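Fatty acid amide hydrolase (Candida albicans, PDB 6KVR) probably hydrolyses amides of monocarboxylic acids, fatty acid amides among them, to the free acid and ammonia, as an amidase signature family serine hydrolase. Local coordinates at residues A[28-33]-A[174-179]; A[32-37]-A[121-126]; A[157-162]-A[167-172]; A[161-166]-A[198-203]. All coordinates share one frame; numbering follows the deposited sequence.

Contact 1: A[28-33]-A[174-179]; sequences LPKVEK and SKIVNI
Ile176 lays the end of its side chain against one turn of helix 20-40, its CD1 methyl lying 3.3 Å from the backbone O of Lys30 and 4.0 Å from the backbone N of Val31. The same methyl meets Lys30 CB at 4.0 Å. With CG1 anti to the backbone N (chi1 -164°) and CD1 extended beyond it (chi2 -179°), Ile176 reaches the helix with its longer branch, while its second branch, CG2, rests 4.1 Å from both CB and CD of Lys30. The lysine thus contributes its aliphatic stem, which passes obliquely over the isoleucine. Further out, Lys30 CD touches Val177 CG1 at 4.2 Å, at the exposed side of the contact. No hydrogen bond joins the two segments; the contact is van der Waals packing, mostly of aliphatic groups, one methyl lying against a backbone carbonyl. A type I beta turn from Lys175 to Asn178, closed by Asn178 N to Lys175 O, presents Ile176 and Val177 at its two central positions. Ile176 also reaches Tyr34 and Phe216, and Val31 packs on Tyr23. This is a helix-to-turn contact, a peripheral docking of the N-terminal helix 20-40 on the long loop that follows strand 155-158 in the amidase fold.

Contact 2: A[32-37]-A[121-126]; sequences EKYRQD and AMELFI
Tyr34 brings the hydroxyl end of its ring against Met122 and Glu123, with OH 3.6 Å from Met122 CB and 3.4 Å from Glu123 CG. Its CE1 lies 3.4 Å from the backbone O of Met122, which approaches the ring obliquely, and 4.0 Å from the CE methyl of this selenomethionine, whose chain is bent at chi2 and chi3. Glu123 crosses the tyrosine at about a right angle, yet its carboxylate plane is tilted only 21° from the ring. A water sits over one ring face, offset toward the rim, and donates to both Tyr34 O (2.8 Å) and Met122 O (2.9 Å), so the backbone carbonyls of the two residues are bridged by one molecule. The ring gets there because CG stands anti to the backbone N (chi1 -172°), which sends it off the helix flank. In the second shell, the Tyr34 hydroxyl probably bonds His169 NE2, Glu123 OE2 is drawn into a salt bridge with Arg200, and Phe216 meets the Tyr34 ring edge-to-face. Met122 and Glu123 together face Arg200 as a classic beta bulge, where the chain also turns a corner. Helix 20-40 thereby packs beside strand 123-124, an outermost strand of the sheet, which pairs antiparallel with strand 199-201 and runs on through Phe125, the N-cap position, into helix 126-143.

Contact 3: A[157-162]-A[167-172]; sequences LKEQMN and ITHGGY
Glu159 reaches from the turn just past strand 155-158 into the backbone of the loop at 168-171. Its CB sets off with CG anti to the backbone N (chi1 -170°), and a bend at chi2 turns the carboxylate across the His169 ring. CG lies 4.0 Å from His169 CE1, and CD comes to 3.4 Å from that same atom. At the tip, OE2 accepts from His169 N at 2.8 Å in a nearly straight bond (166°), using its syn lone pair, and also hangs over the centre of the imidazole. Carboxylate and ring planes lie 14° apart, stacked. OE1 accepts from Gly170 N at 2.8 Å in a more bent bond, its donor a little out of the carboxylate plane, and takes a further bond from Gln203. The buried carboxylate is thus gripped by two successive peptide N-H groups and an amide. The ring is fixed in turn by Gly171 N, which donates in its plane to ND1 at 2.9 Å, and by Phe216, stacked on it. Beside this, Thr168 CG2 nestles 3.3 Å from Gln160 O. The contact folds the loop back against the type I turn that begins at Lys158, the predicted charge-relay lysine. Strand 155-158 runs between parallel strands 199-201 and 248-253, and Tyr172, further along the loop, packs on helix 402-409.

Contact 4: A[161-166]-A[198-203]; sequences MNYKDK and YVRTSQ
Arg200 extends with CG anti to its carbonyl carbon (chi1 -63°) and bends at chi3, 74°, which swings the guanidinium under Tyr163, whose CB lies over the centre of one guanidinium face at 3.5 Å from CZ. Tyr163 in turn holds CG anti to its backbone N (chi1 -164°), carrying the aromatic ring past the arginine and leaving the methylene as the covering group. Lys166 CB approaches obliquely, 3.5 Å from Arg200 NH1; the lysine then leads its amino group away to a salt bridge with Glu128. Arg200 NH2 gives a weak, bent hydrogen bond to Met161 O (3.2 Å). A water lies beside this link, accepting from Arg200 NE at 2.9 Å; the same water is 2.7 Å from Met161 O, where it can donate, though other acceptors compete for its protons. The strongest partner of the guanidinium is Glu159 O, bonded by NH2; Thr168 OG1 also meets NH2, and Ile167 O meets NH1. This dense set of acceptors would be expected to keep the buried group positively charged. The type II turn from Tyr163 to Lys166 brings both covering residues to the arginine. A buried arginine on strand 199-201 thus joins the loop after the parallel neighbour 155-158 to the edge strand 123-124 of the amidase sheet.

Contacts 3 and 4 lie closest, their centres about 5 Å apart, and share Met161 and Asn162; contact 1 is about 12 Å from contact 3 and about 11 Å from contact 2, with which it shares helix 20-40. Contacts 2, 3 and 4 reach the same mixed sheet, at its edge formed by strands 123-124, 199-201 and 155-158. Along the chain, contact 2 closes before contacts 3 and 4 open, whereas contact 1 joins the N-terminal helix to the later loop at 174-179. Tyr34 OH and His169 NE2, 3.1 Å apart, link contact 2 to contact 3. Together the four contacts join the N-terminal helix and the loop after strand 155-158 to this edge of the sheet.

Contact 1: A[28-33]-A[174-179]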
# COMPACT_ATOMS: atom_id res chain seq x y z
N LEU A 28 -29.91 -4.02 -26.62
CA LEU A 28 -31.02 -3.13 -26.26
C LEU A 28 -32.23 -3.84 -25.66
O LEU A 28 -32.82 -3.28 -24.72
CB LEU A 28 -31.44 -2.32 -27.49
CG LEU A 28 -32.58 -1.31 -27.28
CD1 LEU A 28 -32.34 -0.40 -26.06
CD2 LEU A 28 -32.77 -0.49 -28.54
N PRO A 29 -32.66 -5.03 -26.14
CA PRO A 29 -33.77 -5.71 -25.43
C PRO A 29 -33.48 -6.01 -23.97
O PRO A 29 -34.37 -5.84 -23.12
CB PRO A 29 -33.98 -6.99 -26.25
CG PRO A 29 -33.47 -6.63 -27.63
CD PRO A 29 -32.30 -5.72 -27.39
N LYS A 30 -32.26 -6.43 -23.62
CA LYS A 30 -31.95 -6.70 -22.22
C LYS A 30 -32.01 -5.43 -21.38
O LYS A 30 -32.38 -5.47 -20.21
CB LYS A 30 -30.57 -7.34 -22.09
CG LYS A 30 -30.28 -8.37 -23.17
CD LYS A 30 -29.07 -9.19 -22.79
CE LYS A 30 -28.73 -10.18 -23.87
NZ LYS A 30 -29.08 -11.53 -23.37
N VAL A 31 -31.64 -4.29 -21.97
CA VAL A 31 -31.70 -3.01 -21.25
C VAL A 31 -33.15 -2.63 -20.98
O VAL A 31 -33.50 -2.23 -19.86
CB VAL A 31 -30.96 -1.91 -22.04
CG1 VAL A 31 -31.12 -0.55 -21.34
CG2 VAL A 31 -29.51 -2.26 -22.19
N GLU A 32 -34.01 -2.76 -21.99
CA GLU A 32 -35.43 -2.42 -21.81
C GLU A 32 -36.09 -3.26 -20.71
O GLU A 32 -36.84 -2.73 -19.88
CB GLU A 32 -36.16 -2.57 -23.14
CG GLU A 32 -35.60 -1.66 -24.24
CD GLU A 32 -36.18 -1.96 -25.63
OE1 GLU A 32 -36.13 -1.06 -26.51
OE2 GLU A 32 -36.65 -3.10 -25.84
N LYS A 33 -35.82 -4.56 -20.69
CA LYS A 33 -36.29 -5.39 -19.58
C LYS A 33 -35.79 -4.85 -18.24
O LYS A 33 -36.55 -4.78 -17.27
CB LYS A 33 -35.83 -6.83 -19.81
CG LYS A 33 -36.05 -7.80 -18.65
CD LYS A 33 -37.51 -8.16 -18.45
CE LYS A 33 -37.62 -9.37 -17.54
NZ LYS A 33 -36.34 -9.60 -16.76
N SER A 174 -22.53 -4.47 -21.57
CA SER A 174 -21.96 -5.80 -21.74
C SER A 174 -22.01 -6.63 -20.47
O SER A 174 -22.04 -7.86 -20.56
CB SER A 174 -20.52 -5.69 -22.24
OG SER A 174 -19.67 -5.23 -21.20
N LYS A 175 -22.07 -6.01 -19.30
CA LYS A 175 -22.09 -6.73 -18.03
C LYS A 175 -23.50 -6.92 -17.47
O LYS A 175 -23.65 -7.37 -16.33
CB LYS A 175 -21.21 -6.02 -17.00
CG LYS A 175 -19.74 -6.04 -17.34
CD LYS A 175 -19.16 -7.36 -16.86
CE LYS A 175 -17.87 -7.75 -17.54
NZ LYS A 175 -17.22 -8.79 -16.71
N ILE A 176 -24.54 -6.60 -18.24
CA ILE A 176 -25.90 -6.78 -17.74
C ILE A 176 -26.22 -8.25 -17.51
O ILE A 176 -27.23 -8.56 -16.85
CB ILE A 176 -26.92 -6.12 -18.69
CG1 ILE A 176 -28.28 -5.96 -18.00
CG2 ILE A 176 -27.04 -6.92 -19.98
CD1 ILE A 176 -29.34 -5.33 -18.90
N VAL A 177 -25.38 -9.16 -17.99
CA VAL A 177 -25.54 -10.59 -17.77
C VAL A 177 -24.62 -11.11 -16.67
O VAL A 177 -24.48 -12.32 -16.49
CB VAL A 177 -25.30 -11.37 -19.07
CG1 VAL A 177 -26.33 -10.96 -20.13
CG2 VAL A 177 -23.89 -11.11 -19.58
N ASN A 178 -23.98 -10.21 -15.91
CA ASN A 178 -23.05 -10.61 -14.86
C ASN A 178 -23.79 -10.65 -13.53
O ASN A 178 -24.19 -9.61 -13.00
CB ASN A 178 -21.88 -9.63 -14.82
CG ASN A 178 -20.91 -9.95 -13.69
OD1 ASN A 178 -20.35 -11.04 -13.64
ND2 ASN A 178 -20.73 -9.00 -12.76
N ILE A 179 -23.98 -11.85 -12.98
CA ILE A 179 -24.67 -12.04 -11.71
C ILE A 179 -23.73 -12.75 -10.75
O ILE A 179 -23.57 -13.97 -10.81
CB ILE A 179 -25.98 -12.85 -11.90
CG1 ILE A 179 -26.89 -12.19 -12.93
CG2 ILE A 179 -26.71 -13.01 -10.56
CD1 ILE A 179 -28.26 -12.89 -13.08

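Contact 2: A[32-37]-A[121-126]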
# COMPACT_ATOMS: atom_id res chain seq x y z
N GLU A 32 -34.01 -2.76 -21.99
CA GLU A 32 -35.43 -2.42 -21.81
C GLU A 32 -36.09 -3.26 -20.71
O GLU A 32 -36.84 -2.73 -19.88
CB GLU A 32 -36.16 -2.57 -23.14
CG GLU A 32 -35.60 -1.66 -24.24
CD GLU A 32 -36.18 -1.96 -25.63
OE1 GLU A 32 -36.13 -1.06 -26.51
OE2 GLU A 32 -36.65 -3.10 -25.84
N LYS A 33 -35.82 -4.56 -20.69
CA LYS A 33 -36.29 -5.39 -19.58
C LYS A 33 -35.79 -4.85 -18.24
O LYS A 33 -36.55 -4.78 -17.27
CB LYS A 33 -35.83 -6.83 -19.81
CG LYS A 33 -36.05 -7.80 -18.65
CD LYS A 33 -37.51 -8.16 -18.45
CE LYS A 33 -37.62 -9.37 -17.54
NZ LYS A 33 -36.34 -9.60 -16.76
N TYR A 34 -34.51 -4.44 -18.18
CA TYR A 34 -33.96 -3.89 -16.95
C TYR A 34 -34.70 -2.62 -16.54
O TYR A 34 -34.94 -2.38 -15.35
CB TYR A 34 -32.46 -3.62 -17.12
CG TYR A 34 -31.68 -3.22 -15.87
CD1 TYR A 34 -31.62 -1.90 -15.45
CD2 TYR A 34 -30.95 -4.16 -15.16
CE1 TYR A 34 -30.88 -1.53 -14.34
CE2 TYR A 34 -30.21 -3.81 -14.04
CZ TYR A 34 -30.17 -2.49 -13.63
OH TYR A 34 -29.42 -2.15 -12.51
N ARG A 35 -35.04 -1.77 -17.52
CA ARG A 35 -35.78 -0.55 -17.22
C ARG A 35 -37.19 -0.87 -16.74
O ARG A 35 -37.68 -0.26 -15.78
CB ARG A 35 -35.84 0.35 -18.45
CG ARG A 35 -34.51 0.89 -18.89
CD ARG A 35 -34.67 1.66 -20.18
NE ARG A 35 -33.39 2.06 -20.77
CZ ARG A 35 -33.20 2.21 -22.07
NH1 ARG A 35 -34.16 1.95 -22.94
NH2 ARG A 35 -32.01 2.63 -22.51
N GLN A 36 -37.84 -1.84 -17.39
CA GLN A 36 -39.19 -2.22 -16.98
C GLN A 36 -39.19 -2.82 -15.59
O GLN A 36 -40.11 -2.56 -14.80
CB GLN A 36 -39.80 -3.19 -18.00
CG GLN A 36 -41.29 -3.42 -17.81
CD GLN A 36 -42.07 -2.13 -17.70
OE1 GLN A 36 -42.02 -1.28 -18.59
NE2 GLN A 36 -42.79 -1.96 -16.59
N ASP A 37 -38.15 -3.60 -15.26
CA ASP A 37 -38.07 -4.19 -13.93
C ASP A 37 -37.96 -3.11 -12.86
O ASP A 37 -38.51 -3.27 -11.76
CB ASP A 37 -36.89 -5.16 -13.84
CG ASP A 37 -37.16 -6.49 -14.54
OD1 ASP A 37 -38.35 -6.86 -14.70
OD2 ASP A 37 -36.18 -7.17 -14.94
N ALA A 121 -32.17 5.75 -8.49
CA ALA A 121 -32.07 4.30 -8.33
C ALA A 121 -31.84 3.60 -9.67
O ALA A 121 -32.35 4.03 -10.71
CB ALA A 121 -33.34 3.74 -7.67
N MSE A 122 -31.06 2.51 -9.64
CA MSE A 122 -30.97 1.58 -10.78
C MSE A 122 -31.72 0.28 -10.51
O MSE A 122 -32.13 -0.41 -11.44
CB MSE A 122 -29.51 1.22 -11.13
CG MSE A 122 -28.55 2.38 -11.18
SE MSE A 122 -27.15 2.19 -12.57
CE MSE A 122 -28.41 1.65 -13.93
N GLU A 123 -31.85 -0.05 -9.23
CA GLU A 123 -32.53 -1.26 -8.79
C GLU A 123 -33.23 -0.94 -7.48
O GLU A 123 -32.67 -0.28 -6.61
CB GLU A 123 -31.56 -2.44 -8.60
CG GLU A 123 -31.29 -3.26 -9.87
CD GLU A 123 -30.73 -4.67 -9.58
OE1 GLU A 123 -30.72 -5.52 -10.51
OE2 GLU A 123 -30.29 -4.91 -8.44
N LEU A 124 -34.47 -1.40 -7.36
CA LEU A 124 -35.25 -1.22 -6.15
C LEU A 124 -35.75 -2.58 -5.71
O LEU A 124 -36.21 -3.37 -6.54
CB LEU A 124 -36.44 -0.30 -6.41
CG LEU A 124 -36.27 1.18 -6.11
CD1 LEU A 124 -37.54 1.91 -6.56
CD2 LEU A 124 -36.04 1.34 -4.63
N PHE A 125 -35.62 -2.88 -4.43
CA PHE A 125 -36.13 -4.15 -3.93
C PHE A 125 -36.67 -3.92 -2.51
O PHE A 125 -36.14 -4.44 -1.52
CB PHE A 125 -35.11 -5.29 -3.98
CG PHE A 125 -33.67 -4.89 -3.73
CD1 PHE A 125 -32.89 -4.33 -4.74
CD2 PHE A 125 -33.08 -5.13 -2.50
CE1 PHE A 125 -31.54 -4.00 -4.52
CE2 PHE A 125 -31.74 -4.81 -2.26
CZ PHE A 125 -30.97 -4.23 -3.27
N ILE A 126 -37.75 -3.13 -2.45
CA ILE A 126 -38.33 -2.73 -1.16
C ILE A 126 -38.86 -3.95 -0.42
O ILE A 126 -38.73 -4.05 0.81
CB ILE A 126 -39.43 -1.67 -1.38
CG1 ILE A 126 -38.87 -0.43 -2.09
CG2 ILE A 126 -40.08 -1.27 -0.06
CD1 ILE A 126 -37.65 0.16 -1.43
O HOH W 1 -33.70 -2.39 -12.84

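Contact 3: A[157-162]-A[167-172]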
# COMPACT_ATOMS: atom_id res chain seq x y z
N LEU A 157 -26.54 1.55 -1.64
CA LEU A 157 -25.34 0.91 -2.17
C LEU A 157 -25.14 1.32 -3.62
O LEU A 157 -26.07 1.25 -4.43
CB LEU A 157 -25.45 -0.60 -2.06
CG LEU A 157 -25.58 -1.20 -0.66
CD1 LEU A 157 -26.00 -2.63 -0.78
CD2 LEU A 157 -24.27 -1.07 0.12
N LYS A 158 -23.93 1.77 -3.95
CA LYS A 158 -23.59 2.03 -5.35
C LYS A 158 -23.70 0.72 -6.13
O LYS A 158 -23.30 -0.34 -5.65
CB LYS A 158 -22.18 2.62 -5.44
CG LYS A 158 -21.80 3.23 -6.77
CD LYS A 158 -20.37 3.77 -6.71
CE LYS A 158 -19.89 4.24 -8.09
NZ LYS A 158 -18.72 5.18 -8.01
N GLU A 159 -24.28 0.81 -7.34
CA GLU A 159 -24.61 -0.40 -8.10
C GLU A 159 -23.38 -1.26 -8.40
O GLU A 159 -23.47 -2.50 -8.35
CB GLU A 159 -25.32 -0.02 -9.41
CG GLU A 159 -25.92 -1.22 -10.17
CD GLU A 159 -24.89 -2.03 -11.01
OE1 GLU A 159 -23.76 -1.53 -11.23
OE2 GLU A 159 -25.22 -3.16 -11.44
N GLN A 160 -22.25 -0.65 -8.74
CA GLN A 160 -21.11 -1.43 -9.23
C GLN A 160 -20.58 -2.44 -8.21
O GLN A 160 -19.82 -3.34 -8.60
CB GLN A 160 -19.98 -0.48 -9.68
CG GLN A 160 -19.40 0.39 -8.55
CD GLN A 160 -18.09 -0.17 -8.04
OE1 GLN A 160 -17.38 -0.87 -8.77
NE2 GLN A 160 -17.75 0.16 -6.80
N MSE A 161 -20.96 -2.35 -6.94
CA MSE A 161 -20.52 -3.35 -5.97
C MSE A 161 -21.31 -4.64 -6.11
O MSE A 161 -22.53 -4.61 -6.19
CB MSE A 161 -20.66 -2.82 -4.53
CG MSE A 161 -19.82 -1.60 -4.24
SE MSE A 161 -20.07 -0.93 -2.41
CE MSE A 161 -21.85 -0.23 -2.66
N ASN A 162 -20.60 -5.77 -6.11
CA ASN A 162 -21.24 -7.07 -6.16
C ASN A 162 -22.36 -7.16 -5.13
O ASN A 162 -22.14 -6.92 -3.94
CB ASN A 162 -20.24 -8.21 -5.89
CG ASN A 162 -19.40 -8.56 -7.10
OD1 ASN A 162 -19.65 -8.08 -8.20
ND2 ASN A 162 -18.40 -9.42 -6.89
N ILE A 167 -27.89 -8.74 -10.85
CA ILE A 167 -27.07 -8.15 -11.90
C ILE A 167 -26.16 -7.11 -11.30
O ILE A 167 -26.59 -6.27 -10.50
CB ILE A 167 -27.95 -7.51 -12.99
CG1 ILE A 167 -28.73 -8.56 -13.78
CG2 ILE A 167 -27.09 -6.67 -13.93
CD1 ILE A 167 -29.90 -7.94 -14.58
N THR A 168 -24.88 -7.17 -11.68
CA THR A 168 -23.89 -6.17 -11.30
C THR A 168 -23.14 -5.79 -12.56
O THR A 168 -22.30 -6.56 -13.05
CB THR A 168 -22.96 -6.70 -10.22
OG1 THR A 168 -23.74 -7.14 -9.11
CG2 THR A 168 -21.98 -5.61 -9.76
N HIS A 169 -23.43 -4.62 -13.10
CA HIS A 169 -22.92 -4.25 -14.40
C HIS A 169 -21.98 -3.06 -14.38
O HIS A 169 -21.27 -2.84 -15.37
CB HIS A 169 -24.08 -3.98 -15.37
CG HIS A 169 -25.07 -2.97 -14.86
ND1 HIS A 169 -24.72 -1.66 -14.63
CD2 HIS A 169 -26.38 -3.08 -14.54
CE1 HIS A 169 -25.78 -1.00 -14.18
NE2 HIS A 169 -26.80 -1.84 -14.12
N GLY A 170 -21.95 -2.29 -13.29
CA GLY A 170 -21.01 -1.18 -13.20
C GLY A 170 -21.17 -0.13 -14.28
O GLY A 170 -20.19 0.55 -14.62
N GLY A 171 -22.38 0.02 -14.83
CA GLY A 171 -22.63 0.93 -15.93
C GLY A 171 -22.32 0.40 -17.32
O GLY A 171 -22.54 1.12 -18.30
N TYR A 172 -21.80 -0.83 -17.45
CA TYR A 172 -21.44 -1.40 -18.74
C TYR A 172 -22.57 -2.32 -19.20
O TYR A 172 -22.94 -3.26 -18.49
CB TYR A 172 -20.13 -2.19 -18.67
CG TYR A 172 -18.92 -1.36 -18.26
CD1 TYR A 172 -18.27 -0.55 -19.18
CD2 TYR A 172 -18.44 -1.40 -16.96
CE1 TYR A 172 -17.15 0.19 -18.82
CE2 TYR A 172 -17.34 -0.65 -16.59
CZ TYR A 172 -16.70 0.14 -17.52
OH TYR A 172 -15.60 0.88 -17.15

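Contact 4: A[161-166]-A[198-203]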
# COMPACT_ATOMS: atom_id res chain seq x y z
N MSE A 161 -20.96 -2.35 -6.94
CA MSE A 161 -20.52 -3.35 -5.97
C MSE A 161 -21.31 -4.64 -6.11
O MSE A 161 -22.53 -4.61 -6.19
CB MSE A 161 -20.66 -2.82 -4.53
CG MSE A 161 -19.82 -1.60 -4.24
SE MSE A 161 -20.07 -0.93 -2.41
CE MSE A 161 -21.85 -0.23 -2.66
N ASN A 162 -20.60 -5.77 -6.11
CA ASN A 162 -21.24 -7.07 -6.16
C ASN A 162 -22.36 -7.16 -5.13
O ASN A 162 -22.14 -6.92 -3.94
CB ASN A 162 -20.24 -8.21 -5.89
CG ASN A 162 -19.40 -8.56 -7.10
OD1 ASN A 162 -19.65 -8.08 -8.20
ND2 ASN A 162 -18.40 -9.42 -6.89
N TYR A 163 -23.55 -7.51 -5.60
CA TYR A 163 -24.66 -7.86 -4.72
C TYR A 163 -25.06 -9.28 -5.07
O TYR A 163 -25.31 -9.59 -6.24
CB TYR A 163 -25.85 -6.90 -4.90
CG TYR A 163 -26.85 -6.97 -3.76
CD1 TYR A 163 -27.76 -8.02 -3.68
CD2 TYR A 163 -26.88 -6.00 -2.76
CE1 TYR A 163 -28.68 -8.09 -2.65
CE2 TYR A 163 -27.80 -6.06 -1.72
CZ TYR A 163 -28.69 -7.11 -1.68
OH TYR A 163 -29.60 -7.20 -0.65
N LYS A 164 -25.14 -10.13 -4.04
CA LYS A 164 -25.38 -11.56 -4.25
C LYS A 164 -26.66 -11.79 -5.03
O LYS A 164 -27.73 -11.28 -4.68
CB LYS A 164 -25.45 -12.26 -2.90
CG LYS A 164 -26.20 -13.57 -2.92
CD LYS A 164 -26.10 -14.26 -1.57
CE LYS A 164 -26.81 -15.61 -1.62
NZ LYS A 164 -26.31 -16.55 -0.58
N ASP A 165 -26.54 -12.55 -6.12
CA ASP A 165 -27.65 -13.03 -6.94
C ASP A 165 -28.37 -11.91 -7.65
O ASP A 165 -29.54 -12.06 -8.00
CB ASP A 165 -28.63 -13.85 -6.11
CG ASP A 165 -28.01 -15.14 -5.61
OD1 ASP A 165 -27.15 -15.68 -6.34
OD2 ASP A 165 -28.36 -15.61 -4.50
N LYS A 166 -27.70 -10.79 -7.92
CA LYS A 166 -28.30 -9.71 -8.68
C LYS A 166 -27.33 -9.21 -9.73
O LYS A 166 -26.11 -9.28 -9.56
CB LYS A 166 -28.72 -8.57 -7.77
CG LYS A 166 -30.07 -8.81 -7.16
CD LYS A 166 -30.42 -7.77 -6.14
CE LYS A 166 -31.85 -7.99 -5.63
NZ LYS A 166 -31.77 -7.70 -4.20
N TYR A 198 -31.97 -2.26 0.18
CA TYR A 198 -33.22 -2.11 -0.55
C TYR A 198 -33.07 -1.35 -1.87
O TYR A 198 -33.95 -1.47 -2.73
CB TYR A 198 -34.27 -1.41 0.33
CG TYR A 198 -33.85 -0.05 0.84
CD1 TYR A 198 -32.82 0.08 1.77
CD2 TYR A 198 -34.46 1.10 0.39
CE1 TYR A 198 -32.43 1.32 2.24
CE2 TYR A 198 -34.08 2.35 0.85
CZ TYR A 198 -33.07 2.45 1.78
OH TYR A 198 -32.69 3.68 2.25
N VAL A 199 -32.01 -0.56 -2.04
CA VAL A 199 -31.82 0.25 -3.25
C VAL A 199 -30.35 0.26 -3.66
O VAL A 199 -29.45 0.34 -2.81
CB VAL A 199 -32.33 1.70 -3.05
CG1 VAL A 199 -31.61 2.38 -1.89
CG2 VAL A 199 -32.16 2.51 -4.31
N ARG A 200 -30.11 0.17 -4.97
CA ARG A 200 -28.78 0.29 -5.54
C ARG A 200 -28.82 1.44 -6.54
O ARG A 200 -29.72 1.50 -7.38
CB ARG A 200 -28.32 -1.01 -6.23
CG ARG A 200 -28.19 -2.18 -5.25
CD ARG A 200 -28.07 -3.52 -5.95
NE ARG A 200 -26.76 -3.68 -6.54
CZ ARG A 200 -26.47 -4.56 -7.49
NH1 ARG A 200 -27.38 -5.39 -7.96
NH2 ARG A 200 -25.22 -4.64 -7.95
N THR A 201 -27.86 2.35 -6.42
CA THR A 201 -27.95 3.68 -7.00
C THR A 201 -27.14 3.81 -8.28
O THR A 201 -26.22 3.03 -8.55
CB THR A 201 -27.48 4.73 -5.99
OG1 THR A 201 -26.22 4.32 -5.43
CG2 THR A 201 -28.51 4.88 -4.88
N SER A 202 -27.46 4.86 -9.04
CA SER A 202 -26.96 5.05 -10.39
C SER A 202 -25.53 5.56 -10.41
O SER A 202 -25.00 6.07 -9.42
CB SER A 202 -27.86 6.02 -11.17
OG SER A 202 -27.85 7.29 -10.53
N GLN A 203 -24.93 5.41 -11.58
CA GLN A 203 -23.53 5.73 -11.86
C GLN A 203 -23.40 5.94 -13.36
O GLN A 203 -24.20 5.39 -14.13
CB GLN A 203 -22.61 4.60 -11.39
CG GLN A 203 -22.88 3.32 -12.16
CD GLN A 203 -22.77 2.07 -11.32
OE1 GLN A 203 -22.34 2.11 -10.17
NE2 GLN A 203 -23.19 0.95 -11.90
O HOH W 2 -24.36 -2.81 -5.22